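Local coordinates for protein tryptophan halogenase (Shewanella frigidimarina, PDB 2PYX) that probably acts as an FAD-dependent halogenase of the flavin monooxygenase type, with tryptophan as its likely substrate, at residues 245-248 against 249-252; 350-353 against 354-358; 397-400 against 401-404. All coordinates share one frame; numbering follows the deposited sequence. Where two conformers were deposited one is given.

Interaction 1 of 3, residues 245-248 against 249-252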
ATOM      1  N   LEU A 245       1.728 -18.158  -7.458  1.00 10.27           N
ATOM      2  CA  LEU A 245       1.795 -18.762  -6.125  1.00  9.11           C
ATOM      3  C   LEU A 245       0.598 -18.293  -5.254  1.00  9.95           C
ATOM      4  O   LEU A 245       0.596 -17.223  -4.628  1.00  9.22           O
ATOM      5  CB  LEU A 245       3.122 -18.441  -5.420  1.00 10.49           C
ATOM      6  CG  LEU A 245       4.375 -18.769  -6.226  1.00 12.24           C
ATOM      7  CD1 LEU A 245       5.562 -18.448  -5.395  1.00 12.62           C
ATOM      8  CD2 LEU A 245       4.374 -20.193  -6.713  1.00 15.73           C
ATOM      9  N   SER A 246      -0.448 -19.111  -5.245  1.00  9.71           N
ATOM     10  CA  SER A 246      -1.633 -18.782  -4.495  1.00  8.01           C
ATOM     11  C   SER A 246      -1.355 -18.710  -3.014  1.00  7.64           C
ATOM     12  O   SER A 246      -0.699 -19.612  -2.455  1.00  8.02           O
ATOM     13  CB  SER A 246      -2.698 -19.866  -4.688  1.00  9.46           C
ATOM     14  OG  SER A 246      -3.849 -19.579  -3.903  1.00 10.71           O
ATOM     15  N   GLN A 247      -1.920 -17.681  -2.374  1.00  7.95           N
ATOM     16  CA  GLN A 247      -1.804 -17.508  -0.954  1.00  8.81           C
ATOM     17  C   GLN A 247      -3.148 -17.614  -0.240  1.00  8.12           C
ATOM     18  O   GLN A 247      -3.312 -17.243   0.924  1.00  7.94           O
ATOM     19  CB  GLN A 247      -1.127 -16.187  -0.632  1.00  8.98           C
ATOM     20  CG  GLN A 247       0.284 -16.070  -1.276  1.00 10.02           C
ATOM     21  CD  GLN A 247       1.255 -17.093  -0.805  1.00 11.98           C
ATOM     22  OE1 GLN A 247       1.336 -17.365   0.388  1.00 15.65           O
ATOM     23  NE2 GLN A 247       2.022 -17.691  -1.745  1.00  9.80           N
ATOM     24  N   LYS A 248      -4.123 -18.173  -0.947  1.00  7.67           N
ATOM     25  CA  LYS A 248      -5.463 -18.275  -0.358  1.00  6.76           C
ATOM     26  C   LYS A 248      -5.480 -19.219   0.838  1.00  7.48           C
ATOM     27  O   LYS A 248      -6.324 -19.047   1.721  1.00  7.72           O
ATOM     28  CB  LYS A 248      -6.515 -18.715  -1.397  1.00  8.58           C
ATOM     29  CG  LYS A 248      -7.914 -18.297  -1.020  1.00  6.86           C
ATOM     30  CD  LYS A 248      -8.963 -18.986  -1.797  1.00  9.97           C
ATOM     31  CE  LYS A 248      -8.964 -18.668  -3.257  1.00 10.15           C
ATOM     32  NZ  LYS A 248     -10.220 -19.208  -3.966  1.00  9.99           N
ATOM     33  N   SER A 249      -4.581 -20.203   0.882  1.00  7.66           N
ATOM     34  CA  SER A 249      -4.566 -21.146   2.011  1.00  7.15           C
ATOM     35  C   SER A 249      -4.054 -20.499   3.311  1.00  7.15           C
ATOM     36  O   SER A 249      -4.186 -21.053   4.409  1.00  7.63           O
ATOM     37  CB  SER A 249      -3.774 -22.415   1.681  1.00  9.69           C
ATOM     38  OG  SER A 249      -2.414 -22.143   1.652  1.00 11.06           O
ATOM     39  N   VAL A 250      -3.473 -19.303   3.161  1.00  7.21           N
ATOM     40  CA  VAL A 250      -3.054 -18.480   4.277  1.00  7.39           C
ATOM     41  C   VAL A 250      -4.109 -17.432   4.644  1.00  6.84           C
ATOM     42  O   VAL A 250      -4.467 -17.288   5.798  1.00  6.94           O
ATOM     43  CB  VAL A 250      -1.706 -17.762   3.957  1.00  9.10           C
ATOM     44  CG1 VAL A 250      -1.256 -16.827   5.091  1.00  7.59           C
ATOM     45  CG2 VAL A 250      -0.631 -18.767   3.683  1.00  9.98           C
ATOM     46  N   LEU A 251      -4.572 -16.654   3.667  1.00  7.76           N
ATOM     47  CA  LEU A 251      -5.440 -15.503   3.950  1.00  8.94           C
ATOM     48  C   LEU A 251      -6.933 -15.787   3.818  1.00  9.16           C
ATOM     49  O   LEU A 251      -7.716 -15.035   4.368  1.00  9.31           O
ATOM     50  CB  LEU A 251      -5.093 -14.349   3.028  1.00  9.90           C
ATOM     51  CG  LEU A 251      -3.675 -13.802   3.183  1.00  9.64           C
ATOM     52  CD1 LEU A 251      -3.421 -12.704   2.169  1.00 16.11           C
ATOM     53  CD2 LEU A 251      -3.395 -13.324   4.581  1.00 13.84           C
ATOM     54  N   PHE A 252      -7.300 -16.820   3.060  1.00  7.29           N
ATOM     55  CA  PHE A 252      -8.693 -17.277   2.853  1.00  7.74           C
ATOM     56  C   PHE A 252      -9.517 -16.370   1.952  1.00  8.61           C
ATOM     57  O   PHE A 252     -10.291 -16.879   1.136  1.00  8.26           O
ATOM     58  CB  PHE A 252      -9.474 -17.478   4.152  1.00  7.97           C
ATOM     59  CG  PHE A 252      -8.834 -18.350   5.183  1.00  6.75           C
ATOM     60  CD1 PHE A 252      -7.846 -19.285   4.872  1.00  8.97           C
ATOM     61  CD2 PHE A 252      -9.271 -18.266   6.496  1.00  7.55           C
ATOM     62  CE1 PHE A 252      -7.297 -20.064   5.892  1.00  9.01           C
ATOM     63  CE2 PHE A 252      -8.740 -19.041   7.461  1.00  8.98           C
ATOM     64  CZ  PHE A 252      -7.770 -19.940   7.177  1.00  7.42           C
TER
HETATM   65  O   HOH W   1      -0.936 -20.520   0.161  1.00 21.44           O

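Interaction 2 of 3, residues 350-353 against 354-358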
ATOM      1  N   ILE A 350       4.546  -5.079 -13.093  1.00  9.13           N
ATOM      2  CA  ILE A 350       4.320  -4.055 -12.081  1.00  8.94           C
ATOM      3  C   ILE A 350       2.802  -3.890 -11.889  1.00  9.50           C
ATOM      4  O   ILE A 350       2.043  -3.788 -12.877  1.00 10.18           O
ATOM      5  CB  ILE A 350       5.014  -2.719 -12.443  1.00  8.68           C
ATOM      6  CG1 ILE A 350       6.521  -2.962 -12.635  1.00  9.43           C
ATOM      7  CG2 ILE A 350       4.730  -1.631 -11.426  1.00  9.46           C
ATOM      8  CD1 ILE A 350       7.393  -1.743 -12.868  1.00 10.15           C
ATOM      9  N   GLY A 351       2.377  -3.885 -10.636  1.00  9.31           N
ATOM     10  CA  GLY A 351       0.980  -3.870 -10.302  1.00 10.04           C
ATOM     11  C   GLY A 351       0.406  -5.272 -10.235  1.00  9.76           C
ATOM     12  O   GLY A 351       1.125  -6.230  -9.862  1.00  9.89           O
HETATM   13  N   MSE A 352      -0.890  -5.390 -10.520  1.00  9.68           N
HETATM   14  CA  MSE A 352      -1.616  -6.655 -10.385  0.50 10.43           C
HETATM   15  C   MSE A 352      -1.093  -7.748 -11.310  1.00 10.17           C
HETATM   16  O   MSE A 352      -1.315  -8.944 -11.051  1.00 10.79           O
HETATM   17  CB  MSE A 352      -3.104  -6.427 -10.610  0.50 10.60           C
HETATM   18  CG  MSE A 352      -3.645  -5.434  -9.608  0.50  9.27           C
HETATM   19 SE   MSE A 352      -5.532  -5.018  -9.833  0.38 17.69          SE
HETATM   20  CE  MSE A 352      -6.137  -6.625  -9.779  0.50 11.10           C
ATOM     21  N   ALA A 353      -0.396  -7.357 -12.387  1.00  9.80           N
ATOM     22  CA  ALA A 353       0.226  -8.342 -13.254  1.00  9.93           C
ATOM     23  C   ALA A 353       1.261  -9.175 -12.497  1.00 10.27           C
ATOM     24  O   ALA A 353       1.534 -10.327 -12.883  1.00 11.00           O
ATOM     25  CB  ALA A 353       0.866  -7.709 -14.474  1.00  9.23           C
ATOM     26  N   ALA A 354       1.875  -8.601 -11.446  1.00  9.31           N
ATOM     27  CA  ALA A 354       2.800  -9.363 -10.594  1.00  8.12           C
ATOM     28  C   ALA A 354       2.147 -10.134  -9.440  1.00  8.28           C
ATOM     29  O   ALA A 354       2.543 -11.235  -9.117  1.00 10.76           O
ATOM     30  CB  ALA A 354       3.856  -8.462 -10.037  1.00  8.98           C
ATOM     31  N   GLY A 355       1.174  -9.522  -8.799  1.00 11.10           N
ATOM     32  CA  GLY A 355       0.455 -10.190  -7.744  1.00 12.20           C
ATOM     33  C   GLY A 355      -0.560  -9.278  -7.141  1.00 13.65           C
ATOM     34  O   GLY A 355      -0.591  -8.083  -7.406  1.00 11.66           O
ATOM     35  N   PHE A 356      -1.410  -9.859  -6.310  1.00 11.89           N
ATOM     36  CA  PHE A 356      -2.446  -9.092  -5.671  1.00 12.69           C
ATOM     37  C   PHE A 356      -3.069  -9.903  -4.572  1.00 12.12           C
ATOM     38  O   PHE A 356      -3.407 -11.084  -4.768  1.00 13.58           O
ATOM     39  CB  PHE A 356      -3.523  -8.714  -6.666  1.00 13.59           C
ATOM     40  CG  PHE A 356      -4.584  -7.825  -6.081  1.00 19.20           C
ATOM     41  CD1 PHE A 356      -4.313  -6.501  -5.808  1.00 20.08           C
ATOM     42  CD2 PHE A 356      -5.815  -8.339  -5.737  1.00 19.67           C
ATOM     43  CE1 PHE A 356      -5.283  -5.678  -5.238  1.00 24.10           C
ATOM     44  CE2 PHE A 356      -6.795  -7.527  -5.168  1.00 24.95           C
ATOM     45  CZ  PHE A 356      -6.520  -6.210  -4.907  1.00 20.67           C
ATOM     46  N   ILE A 357      -3.341  -9.229  -3.466  1.00 12.15           N
ATOM     47  CA  ILE A 357      -4.074  -9.815  -2.358  1.00 12.03           C
ATOM     48  C   ILE A 357      -5.061  -8.761  -1.857  1.00 13.10           C
ATOM     49  O   ILE A 357      -5.034  -7.612  -2.311  1.00 13.37           O
ATOM     50  CB  ILE A 357      -3.114 -10.216  -1.230  1.00 14.90           C
ATOM     51  CG1 ILE A 357      -2.172  -9.006  -0.937  1.00 22.29           C
ATOM     52  CG2 ILE A 357      -2.277 -11.454  -1.661  1.00 13.40           C
ATOM     53  CD1 ILE A 357      -1.491  -9.082   0.275  1.00 27.89           C
ATOM     54  N   GLU A 358      -5.875  -9.123  -0.864  1.00  9.63           N
ATOM     55  CA  GLU A 358      -6.719  -8.131  -0.195  1.00 10.69           C
ATOM     56  C   GLU A 358      -5.931  -6.872   0.191  1.00 10.56           C
ATOM     57  O   GLU A 358      -4.729  -6.947   0.542  1.00 11.02           O
ATOM     58  CB  GLU A 358      -7.302  -8.754   1.087  1.00  9.12           C
ATOM     59  CG  GLU A 358      -6.250  -9.104   2.129  1.00 11.24           C
ATOM     60  CD  GLU A 358      -6.809 -10.022   3.153  1.00  9.42           C
ATOM     61  OE1 GLU A 358      -7.014 -11.207   2.819  1.00 10.26           O
ATOM     62  OE2 GLU A 358      -7.132  -9.524   4.265  1.00 10.05           O
TER

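Interaction 3 of 3, residues 397-400 against 401-404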
ATOM      1  N   TYR A 397      12.039  -8.952  -4.308  1.00  8.03           N
ATOM      2  CA  TYR A 397      10.588  -9.098  -4.545  1.00  6.82           C
ATOM      3  C   TYR A 397      10.002 -10.258  -3.759  1.00  8.31           C
ATOM      4  O   TYR A 397       8.941 -10.119  -3.090  1.00  9.23           O
ATOM      5  CB  TYR A 397      10.368  -9.266  -6.030  1.00  8.29           C
ATOM      6  CG  TYR A 397       9.081  -9.868  -6.469  1.00  7.42           C
ATOM      7  CD1 TYR A 397       7.980  -9.070  -6.743  1.00  8.03           C
ATOM      8  CD2 TYR A 397       8.959 -11.227  -6.669  1.00  8.78           C
ATOM      9  CE1 TYR A 397       6.757  -9.634  -7.196  1.00  8.32           C
ATOM     10  CE2 TYR A 397       7.771 -11.791  -7.115  1.00  9.19           C
ATOM     11  CZ  TYR A 397       6.655 -10.993  -7.342  1.00  7.98           C
ATOM     12  OH  TYR A 397       5.453 -11.521  -7.820  1.00 10.46           O
ATOM     13  N   GLN A 398      10.716 -11.386  -3.781  1.00  8.61           N
ATOM     14  CA  GLN A 398      10.292 -12.582  -3.031  1.00  8.40           C
ATOM     15  C   GLN A 398      10.310 -12.316  -1.511  1.00  8.21           C
ATOM     16  O   GLN A 398       9.393 -12.734  -0.755  1.00 10.22           O
ATOM     17  CB  GLN A 398      11.183 -13.748  -3.425  1.00  9.17           C
ATOM     18  CG  GLN A 398      10.889 -14.216  -4.832  1.00  8.53           C
ATOM     19  CD  GLN A 398      12.030 -14.962  -5.500  1.00 10.75           C
ATOM     20  OE1 GLN A 398      13.090 -15.193  -4.880  1.00 13.64           O
ATOM     21  NE2 GLN A 398      11.821 -15.331  -6.783  1.00 11.95           N
ATOM     22  N   GLN A 399      11.334 -11.615  -1.028  1.00  8.24           N
ATOM     23  CA  GLN A 399      11.402 -11.201   0.386  0.50  8.63           C
ATOM     24  C   GLN A 399      10.173 -10.324   0.721  1.00  8.26           C
ATOM     25  O   GLN A 399       9.511 -10.494   1.740  1.00  8.56           O
ATOM     26  CB  GLN A 399      12.668 -10.395   0.685  0.50 11.39           C
ATOM     27  CG  GLN A 399      13.990 -11.163   0.593  0.50  7.81           C
ATOM     28  CD  GLN A 399      14.272 -12.114   1.756  0.50 11.36           C
ATOM     29  OE1 GLN A 399      13.469 -12.281   2.679  0.50  9.74           O
ATOM     30  NE2 GLN A 399      15.457 -12.728   1.714  0.50 16.60           N
ATOM     31  N   HIS A 400       9.893  -9.349  -0.125  1.00  8.30           N
ATOM     32  CA  HIS A 400       8.729  -8.452   0.092  1.00  7.06           C
ATOM     33  C   HIS A 400       7.434  -9.207   0.186  1.00  7.55           C
ATOM     34  O   HIS A 400       6.642  -8.962   1.107  1.00  8.62           O
ATOM     35  CB  HIS A 400       8.617  -7.410  -0.990  1.00  7.30           C
ATOM     36  CG  HIS A 400       9.669  -6.345  -0.911  1.00  8.21           C
ATOM     37  ND1 HIS A 400      10.251  -5.940   0.274  1.00  9.71           N
ATOM     38  CD2 HIS A 400      10.180  -5.546  -1.881  1.00 10.05           C
ATOM     39  CE1 HIS A 400      11.096  -4.945   0.016  1.00 10.19           C
ATOM     40  NE2 HIS A 400      11.079  -4.697  -1.284  1.00  9.37           N
ATOM     41  N   TRP A 401       7.217 -10.125  -0.742  1.00  7.00           N
ATOM     42  CA  TRP A 401       5.939 -10.891  -0.746  1.00  7.49           C
ATOM     43  C   TRP A 401       5.839 -11.799   0.464  1.00  9.40           C
ATOM     44  O   TRP A 401       4.774 -11.928   1.069  1.00 10.25           O
ATOM     45  CB  TRP A 401       5.706 -11.598  -2.085  1.00  8.36           C
ATOM     46  CG  TRP A 401       4.997 -10.705  -3.041  1.00  7.42           C
ATOM     47  CD1 TRP A 401       5.528 -10.007  -4.112  1.00 10.13           C
ATOM     48  CD2 TRP A 401       3.621 -10.376  -2.999  1.00  7.50           C
ATOM     49  NE1 TRP A 401       4.534  -9.305  -4.740  1.00  9.99           N
ATOM     50  CE2 TRP A 401       3.342  -9.543  -4.087  1.00  9.09           C
ATOM     51  CE3 TRP A 401       2.563 -10.775  -2.162  1.00  9.42           C
ATOM     52  CZ2 TRP A 401       2.064  -9.043  -4.315  1.00  9.28           C
ATOM     53  CZ3 TRP A 401       1.293 -10.278  -2.419  1.00 11.18           C
ATOM     54  CH2 TRP A 401       1.069  -9.426  -3.479  1.00  9.31           C
ATOM     55  N   GLN A 402       6.927 -12.423   0.867  1.00  8.30           N
ATOM     56  CA  GLN A 402       6.878 -13.235   2.099  1.00 11.19           C
ATOM     57  C   GLN A 402       6.510 -12.340   3.278  1.00  8.86           C
ATOM     58  O   GLN A 402       5.707 -12.739   4.119  1.00  9.68           O
ATOM     59  CB  GLN A 402       8.192 -13.987   2.343  1.00 13.09           C
ATOM     60  CG  GLN A 402       8.251 -14.715   3.700  1.00 22.71           C
ATOM     61  CD  GLN A 402       9.572 -15.484   3.946  1.00 25.57           C
ATOM     62  OE1 GLN A 402       9.623 -16.710   3.855  1.00 35.71           O
ATOM     63  NE2 GLN A 402      10.633 -14.752   4.276  1.00 36.41           N
ATOM     64  N   GLN A 403       7.106 -11.153   3.363  1.00  8.00           N
ATOM     65  CA  GLN A 403       6.831 -10.233   4.447  1.00  7.38           C
ATOM     66  C   GLN A 403       5.400  -9.762   4.413  1.00  7.62           C
ATOM     67  O   GLN A 403       4.765  -9.650   5.480  1.00  8.70           O
ATOM     68  CB  GLN A 403       7.751  -9.033   4.405  1.00  8.22           C
ATOM     69  CG  GLN A 403       7.698  -8.282   5.706  1.00 11.77           C
ATOM     70  CD  GLN A 403       8.374  -6.946   5.706  1.00 11.78           C
ATOM     71  OE1 GLN A 403       8.160  -6.108   4.830  1.00 11.23           O
ATOM     72  NE2 GLN A 403       9.143  -6.697   6.795  1.00 14.97           N
ATOM     73  N   ILE A 404       4.860  -9.476   3.228  1.00  7.22           N
ATOM     74  CA  ILE A 404       3.477  -8.993   3.122  1.00  7.78           C
ATOM     75  C   ILE A 404       2.548 -10.098   3.621  1.00  7.88           C
ATOM     76  O   ILE A 404       1.653  -9.868   4.421  1.00  8.16           O
ATOM     77  CB  ILE A 404       3.155  -8.618   1.664  1.00  7.83           C
ATOM     78  CG1 ILE A 404       3.830  -7.307   1.285  1.00 11.03           C
ATOM     79  CG2 ILE A 404       1.654  -8.554   1.470  1.00 10.42           C
ATOM     80  CD1 ILE A 404       3.951  -7.095  -0.170  1.00 11.48           C
TER
HETATM   81  O   HOH W   2      10.757 -11.872   3.842  1.00 19.08           O
HETATM   82  O   HOH W   3      10.127  -6.444   2.914  1.00 10.70           O

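Interaction 1 of 3, residues 245-248 against 249-252
Gln247 O meets the backbone N atoms of Val250 and Leu251 where strand 244-246 gives way to the short helix 248-251, with Gln247 as the N-cap residue. Val250 N reaches this oxygen from above its carbonyl plane at 3.0 Å, while Leu251 N comes in at 3.1 Å nearly along the C=O axis. The single turn ends at Phe252, whose N bonds to Lys248 O at 2.8 Å and which is itself the first residue to leave helical geometry, with positive phi. Lys248 runs outward along the end of the turn: CB leads away, CG makes the first real contact, 3.5 Å from Phe252 O, and CD passes the same oxygen at 3.8 Å. The chain then bends at chi3 (-65°), and CE carries NZ to a salt bridge with Asp254 and a hydrogen bond to a bound tartaric acid, probably from the crystallisation liquor. Gln247 curls the other way. Its chain bends at chi2 and brings the amide back, so that NE2 donates to Leu245 O at 3.3 Å, and OE1 lies alongside Val250 CG2. Replacing Gln247 by an alanine would probably leave Leu245 O without this donor and open a gap beside Tyr338 and Ile405, which the glutamine chain touches. Ser246 forms an ST turn, OG accepting from Lys248 N. A water links the strand end to the helix: it donates to Ser246 O at 2.8 Å and lies 2.7 Å from Ser249 OG.

Interaction 2 of 3, residues 350-353 against 354-358
A tight turn joins strand 347-349 to strand 355-356, beside the predicted FAD site, and Gly351 O grips it from inside. Ala354 N donates to that oxygen at 2.9 Å, coming from above the carbonyl plane, and Gly355 N adds a weak, longer bond at 3.5 Å. The methyl of Ala354 rests against the same oxygen, CB to Gly351 O at 3.5 Å. Gly351 is needed where it stands, because its backbone angles would jam a CB against Ile350 O; the residue also lies close to Ala18, one of the predicted FAD-binding residues. Across the turn, Met352 CA makes a fairly straight CA-H...O contact with Gly355 O at 3.5 Å. The side chains of Met352, built as selenomethionine, and Phe356 run side by side in the same direction. CG of Met352 touches Phe356 CD1 at 4.0 Å, and the bend at chi3 (54°) folds CE over one ring face, offset toward the rim. SE stands 4.8 Å from the ring centroid of Phe356, 22° off the normal, a Met-aromatic contact at a rather long distance. Met352 was modelled in two conformers, so its contacts with the ring, described for one of them, are less certain. The CB of Phe356 points toward 350-353, and with CG opposite the backbone N (chi1 -176°) the ring lies alongside the Met352 chain. Strand 355-356 forms the edge of a three-stranded antiparallel sheet, Phe356 pairing with Gly337, while Ile350 packs on helix 363-377 and Ile357 on helix 383-413.

Interaction 3 of 3, residues 397-400 against 401-404
Tyr397 and Trp401 sit one turn apart, and their rings meet in an offset edge-to-face pair. The indole brings its CD1-NE1 edge to the phenol face: Trp401 CD1 stands 3.3 Å above the Tyr397 ring plane, toward the rim by CE1, and Trp401 NE1 is 3.3 Å from Tyr397 CE1. The ring planes stand at 65°, with the centroids of the phenol and the five-membered ring 4.7 Å apart. Tyr397 carries its CG opposite the backbone N (chi1 160°), which sends the phenol out from the helix, with its face in the path of the indole edge. On another side of the helix, His400 O takes Ile404 N at 2.8 Å, and Ile404 CG1 lies close against that oxygen. All of this is built on helix 383-413, whose regular i to i+4 bonds run from Trp401 N to Tyr397 O and on through the next three residues. Two waters knit side chains across successive turns. One sits in the plane of the His400 ring, 2.7 Å from ND1, and donates to Gln403 OE1 at 2.8 Å. The other donates to Gln399 O and OE1 and accepts from Gln402 NE2; its bond to OE1 holds for one of two conformers of Gln399 and is less certain. Further out, Trp401 stacks on Tyr338, and His400 meets Trp370 of helix 363-377 edge-to-face. Gln398 NE2 donates to Ala340 O and Gln403 NE2 to Phe460 O. Tyr397 OH is anchored on Arg339 O, with a weak second bond to Ala354 O.

How the interactions relate
From the N terminus the three contacts come in series, none enclosing or crossing another, and each closes just a local turn. Interaction 1 caps the helix that follows strand 244-246; interaction 2 turns the chain into strand 355-356. These are the two outer strands of one small antiparallel sheet. Strand 337-339 runs between them, and beyond the sheet the two interactions touch: Leu251 packs on Ile357 and Glu358. Interaction 3 lies later, on the long helix 383-413, and leans on the exit from interaction 2, where Ile357 CD1 meets Ile404 CG2 at 3.4 Å. Interactions 1 and 3 do not touch; Ile357 packs against both.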